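Local coordinates for protein peptidoglycan-N-acetylglucosamine deacetylase BC_1960 (PDB 4L1G) that removes the acetyl group from N-acetylglucosamine residues of bacterial peptidoglycan, and from soluble chitin and its oligomers, with the aid of zinc, at residues T103-G108 against V254-M259; T207-V212 against V236-K241. One frame throughout, in Å; residues are numbered along the deposited sequence.

Contact 1. Residues T103-G108 against V254-M259; sequences TFFLLG and VTLPSM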
# COMPACT_ATOMS: atom_id res chain seq x y z
N THR A 103 4.31 -3.76 1.35
CA THR A 103 3.37 -3.09 2.24
C THR A 103 1.95 -3.33 1.75
O THR A 103 1.65 -3.17 0.57
CB THR A 103 3.66 -1.58 2.31
OG1 THR A 103 5.04 -1.38 2.62
CG2 THR A 103 2.80 -0.92 3.38
N PHE A 104 1.08 -3.73 2.67
CA PHE A 104 -0.31 -4.05 2.32
C PHE A 104 -1.30 -3.08 2.96
O PHE A 104 -1.44 -3.03 4.18
CB PHE A 104 -0.65 -5.48 2.73
CG PHE A 104 0.04 -6.53 1.90
CD1 PHE A 104 1.36 -6.86 2.14
CD2 PHE A 104 -0.65 -7.18 0.89
CE1 PHE A 104 1.99 -7.83 1.38
CE2 PHE A 104 -0.02 -8.15 0.12
CZ PHE A 104 1.30 -8.48 0.37
N PHE A 105 -1.99 -2.31 2.13
CA PHE A 105 -3.05 -1.43 2.61
C PHE A 105 -4.37 -2.18 2.60
O PHE A 105 -4.99 -2.37 1.55
CB PHE A 105 -3.12 -0.16 1.77
CG PHE A 105 -1.99 0.80 2.03
CD1 PHE A 105 -0.91 0.87 1.16
CD2 PHE A 105 -2.00 1.61 3.15
CE1 PHE A 105 0.14 1.74 1.40
CE2 PHE A 105 -0.95 2.49 3.40
CZ PHE A 105 0.12 2.55 2.52
N LEU A 106 -4.80 -2.62 3.78
CA LEU A 106 -5.95 -3.51 3.90
C LEU A 106 -7.25 -2.76 4.20
O LEU A 106 -7.25 -1.79 4.96
CB LEU A 106 -5.70 -4.56 4.98
CG LEU A 106 -4.41 -5.38 4.86
CD1 LEU A 106 -4.30 -6.35 6.03
CD2 LEU A 106 -4.35 -6.11 3.53
N LEU A 107 -8.34 -3.22 3.59
CA LEU A 107 -9.66 -2.70 3.90
C LEU A 107 -10.16 -3.34 5.19
O LEU A 107 -9.98 -4.54 5.40
CB LEU A 107 -10.64 -2.99 2.76
CG LEU A 107 -10.45 -2.17 1.49
CD1 LEU A 107 -11.28 -2.74 0.35
CD2 LEU A 107 -10.82 -0.73 1.74
N GLY A 108 -10.78 -2.54 6.05
CA GLY A 108 -11.31 -3.03 7.31
C GLY A 108 -12.33 -4.14 7.14
O GLY A 108 -12.30 -5.13 7.88
N VAL A 254 11.96 -2.40 -0.38
CA VAL A 254 11.80 -2.10 1.04
C VAL A 254 10.33 -1.87 1.39
O VAL A 254 9.47 -1.78 0.51
CB VAL A 254 12.60 -0.84 1.44
CG1 VAL A 254 14.09 -1.04 1.19
CG2 VAL A 254 12.07 0.38 0.70
N THR A 255 10.05 -1.79 2.69
CA THR A 255 8.72 -1.45 3.16
C THR A 255 8.63 0.06 3.32
O THR A 255 9.65 0.75 3.32
CB THR A 255 8.41 -2.10 4.51
OG1 THR A 255 9.31 -1.59 5.50
CG2 THR A 255 8.57 -3.61 4.43
N LEU A 256 7.42 0.58 3.47
CA LEU A 256 7.23 2.02 3.63
C LEU A 256 7.89 2.61 4.89
O LEU A 256 8.55 3.65 4.80
CB LEU A 256 5.75 2.41 3.55
CG LEU A 256 5.11 2.23 2.17
CD1 LEU A 256 3.72 2.85 2.14
CD2 LEU A 256 6.01 2.82 1.08
N PRO A 257 7.72 1.97 6.07
CA PRO A 257 8.40 2.52 7.24
C PRO A 257 9.91 2.57 7.07
O PRO A 257 10.56 3.47 7.61
CB PRO A 257 8.01 1.55 8.37
CG PRO A 257 7.43 0.35 7.69
CD PRO A 257 6.82 0.86 6.44
N SER A 258 10.46 1.63 6.32
CA SER A 258 11.89 1.64 6.01
C SER A 258 12.22 2.79 5.06
O SER A 258 13.18 3.53 5.28
CB SER A 258 12.31 0.31 5.40
OG SER A 258 13.66 0.37 4.95
N MET A 259 11.42 2.94 4.01
CA MET A 259 11.63 3.99 3.02
C MET A 259 11.54 5.38 3.63
O MET A 259 12.32 6.27 3.30
CB MET A 259 10.64 3.85 1.86
CG MET A 259 10.57 5.07 0.96
SD MET A 259 9.55 4.82 -0.51
CE MET A 259 10.61 3.74 -1.48
O HOH W 1 6.56 -1.70 0.51
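Thr103, the first residue of strand 103-106, meets Thr255 and Leu256 where helix 256-259 begins, with the CA atoms of Thr103 and Thr255 5.7 Å apart. Leu256 N gives its N-H to Thr103 OG1 at 3.2 Å, with an N-H...O angle of 158°. The hydroxyl reaches it because OG1 stands anti to the carbonyl carbon of Thr103 (chi1 -52°), while CG2 touches CG and CD1 of Leu256, whose side chain crosses that of Thr103 at about a right angle. A water, 2.6 Å from Thr103 OG1, also bonds Val254 O at 2.9 Å, so the hydroxyl accepts the N-H after the N-cap residue Thr255 directly and is linked through the water to the carbonyl before it. The strand belongs to the parallel barrel sheet of the NodB-type deacetylase fold, and Thr103 is bonded through its backbone to Leu77 and Phe79 of strand 74-80. Further along, Leu256 CD1 sits at the edge of the Phe105 ring, near its plane, 3.6 Å from CZ and 3.8 Å from CE1. Phe167 touches both. Between nearest atoms, the Phe105 side chain is about 3 Å from that of Asp80, the predicted proton acceptor, and about 4 Å from that of the zinc ligand His131.

Contact 2. Residues T207-V212 against V236-K241; sequences TITNNV and VDALDK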
# COMPACT_ATOMS: atom_id res chain seq x y z
N THR A 207 2.48 -6.09 -20.00
CA THR A 207 2.08 -4.69 -20.03
C THR A 207 2.44 -4.01 -18.72
O THR A 207 3.01 -2.91 -18.72
CB THR A 207 0.56 -4.54 -20.27
OG1 THR A 207 0.22 -5.10 -21.55
CG2 THR A 207 0.15 -3.08 -20.24
N ILE A 208 2.12 -4.66 -17.61
CA ILE A 208 2.42 -4.13 -16.29
C ILE A 208 3.93 -4.01 -16.08
O ILE A 208 4.41 -3.00 -15.57
CB ILE A 208 1.81 -5.02 -15.19
CG1 ILE A 208 0.28 -4.98 -15.29
CG2 ILE A 208 2.26 -4.55 -13.81
CD1 ILE A 208 -0.42 -5.94 -14.37
N THR A 209 4.67 -5.04 -16.49
CA THR A 209 6.12 -5.06 -16.32
C THR A 209 6.80 -3.95 -17.10
O THR A 209 7.66 -3.24 -16.57
CB THR A 209 6.71 -6.42 -16.73
OG1 THR A 209 6.17 -7.46 -15.90
CG2 THR A 209 8.23 -6.41 -16.60
N ASN A 210 6.43 -3.79 -18.37
CA ASN A 210 7.00 -2.74 -19.21
C ASN A 210 6.67 -1.36 -18.67
O ASN A 210 7.48 -0.43 -18.75
CB ASN A 210 6.51 -2.87 -20.65
CG ASN A 210 6.99 -4.14 -21.32
OD1 ASN A 210 7.93 -4.79 -20.86
ND2 ASN A 210 6.34 -4.51 -22.43
N ASN A 211 5.47 -1.23 -18.11
CA ASN A 211 5.04 0.01 -17.48
C ASN A 211 5.90 0.33 -16.26
O ASN A 211 6.46 1.42 -16.16
CB ASN A 211 3.56 -0.10 -17.09
CG ASN A 211 3.06 1.11 -16.32
OD1 ASN A 211 3.62 2.20 -16.41
ND2 ASN A 211 1.98 0.92 -15.57
N VAL A 212 5.99 -0.62 -15.34
CA VAL A 212 6.75 -0.44 -14.10
C VAL A 212 8.23 -0.14 -14.37
O VAL A 212 8.79 0.79 -13.80
CB VAL A 212 6.63 -1.66 -13.17
CG1 VAL A 212 7.61 -1.55 -12.00
CG2 VAL A 212 5.21 -1.80 -12.66
N VAL A 236 -0.27 -10.40 -10.51
CA VAL A 236 0.49 -11.32 -9.68
C VAL A 236 1.67 -11.88 -10.47
O VAL A 236 2.80 -11.90 -9.99
CB VAL A 236 -0.39 -12.48 -9.17
CG1 VAL A 236 0.40 -13.39 -8.25
CG2 VAL A 236 -1.62 -11.94 -8.46
N ASP A 237 1.39 -12.32 -11.70
CA ASP A 237 2.43 -12.87 -12.57
C ASP A 237 3.50 -11.84 -12.91
O ASP A 237 4.65 -12.20 -13.16
CB ASP A 237 1.81 -13.41 -13.86
CG ASP A 237 0.89 -14.59 -13.62
OD1 ASP A 237 -0.06 -14.77 -14.41
OD2 ASP A 237 1.12 -15.33 -12.64
N ALA A 238 3.12 -10.57 -12.93
CA ALA A 238 4.05 -9.49 -13.25
C ALA A 238 5.22 -9.44 -12.28
O ALA A 238 6.32 -9.05 -12.65
CB ALA A 238 3.32 -8.15 -13.26
N LEU A 239 4.97 -9.84 -11.03
CA LEU A 239 5.99 -9.84 -9.99
C LEU A 239 7.20 -10.70 -10.34
O LEU A 239 8.33 -10.39 -9.95
CB LEU A 239 5.40 -10.30 -8.66
CG LEU A 239 4.32 -9.39 -8.06
CD1 LEU A 239 3.79 -9.96 -6.76
CD2 LEU A 239 4.86 -7.99 -7.87
N ASP A 240 6.97 -11.79 -11.08
CA ASP A 240 8.05 -12.68 -11.49
C ASP A 240 9.01 -12.00 -12.46
O ASP A 240 10.14 -12.46 -12.63
CB ASP A 240 7.49 -13.96 -12.12
CG ASP A 240 6.93 -14.93 -11.09
OD1 ASP A 240 6.02 -15.72 -11.44
OD2 ASP A 240 7.39 -14.90 -9.93
N LYS A 241 8.56 -10.92 -13.08
CA LYS A 241 9.40 -10.17 -14.01
C LYS A 241 9.88 -8.86 -13.40
O LYS A 241 11.04 -8.49 -13.53
CB LYS A 241 8.64 -9.89 -15.31
CG LYS A 241 8.38 -11.11 -16.17
CD LYS A 241 7.58 -10.73 -17.40
CE LYS A 241 7.37 -11.92 -18.32
NZ LYS A 241 8.65 -12.38 -18.92
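Two helices of the NodB-type deacetylase fold, 205-215 and 233-248, pack here around Ala238 and Thr209, with Ile208 and Lys241 on the same interface; the connection between them includes strand 221-225. The axes of their segments 207-212 and 236-241 approach to 8.9 Å with a signed crossing angle of -51°. The backbones come nearest at Thr209 and Ala238, whose CA atoms are 5.8 Å apart, consistent with the short side chain of Ala238. That methyl meets the CG2 branch of Ile208, CB to CG2 3.8 Å, and lies 3.9 Å from Thr209 OG1. With CG1 of Ile208 anti to the carbonyl carbon (chi1 -64°), CG2 is the branch that faces the alanine. Thr209 supplies the larger share of the surface that segment 207-212 brings to the contact, crossing Lys241 at about a right angle. Both of its branches bear on the CB of Lys241, OG1 at 3.5 Å and CG2 at 3.7 Å. The CB of Lys241 is directed toward segment 207-212, but the chain then leads away, taking the amine from the interface. Ile242, one residue on, extends the apolar surface under Ile208, Thr209 and Val212. Helix 233-248 is kinked at Asp240 and Lys241, whose N-H groups bond three residues back, to Asp237 O and Ala238 O. The latter oxygen stands 3.6 Å from Thr209 OG1, but the hydroxyl is hydrogen-bonded within its own helix, to Ala205 O. With no hydrogen bond joining the two segments, the contact is van der Waals packing of methyl and methylene groups together with the Thr209 hydroxyl oxygen, whose burial is consistent with its bond to Ala205 O.

In the fold
Following the chain from the N terminus, strand 103-106 comes first, helices 205-215 and 233-248 next, and helix 256-259 last. Contact 1 closes the long loop, its segments being 146 residues apart at their closest ends; contact 2 closes a short one, 24 residues apart, nested wholly inside it. The centre of contact 1 is about 5 Å from that of the chain, and the contact ties a barrel strand to the helix that follows strand 252-253. The centre of contact 2 is about 17 Å from that of the chain, where two helices outside the sheet are joined. The centres of the two contacts are about 19 Å apart and their nearest atoms about 8 Å, without touching.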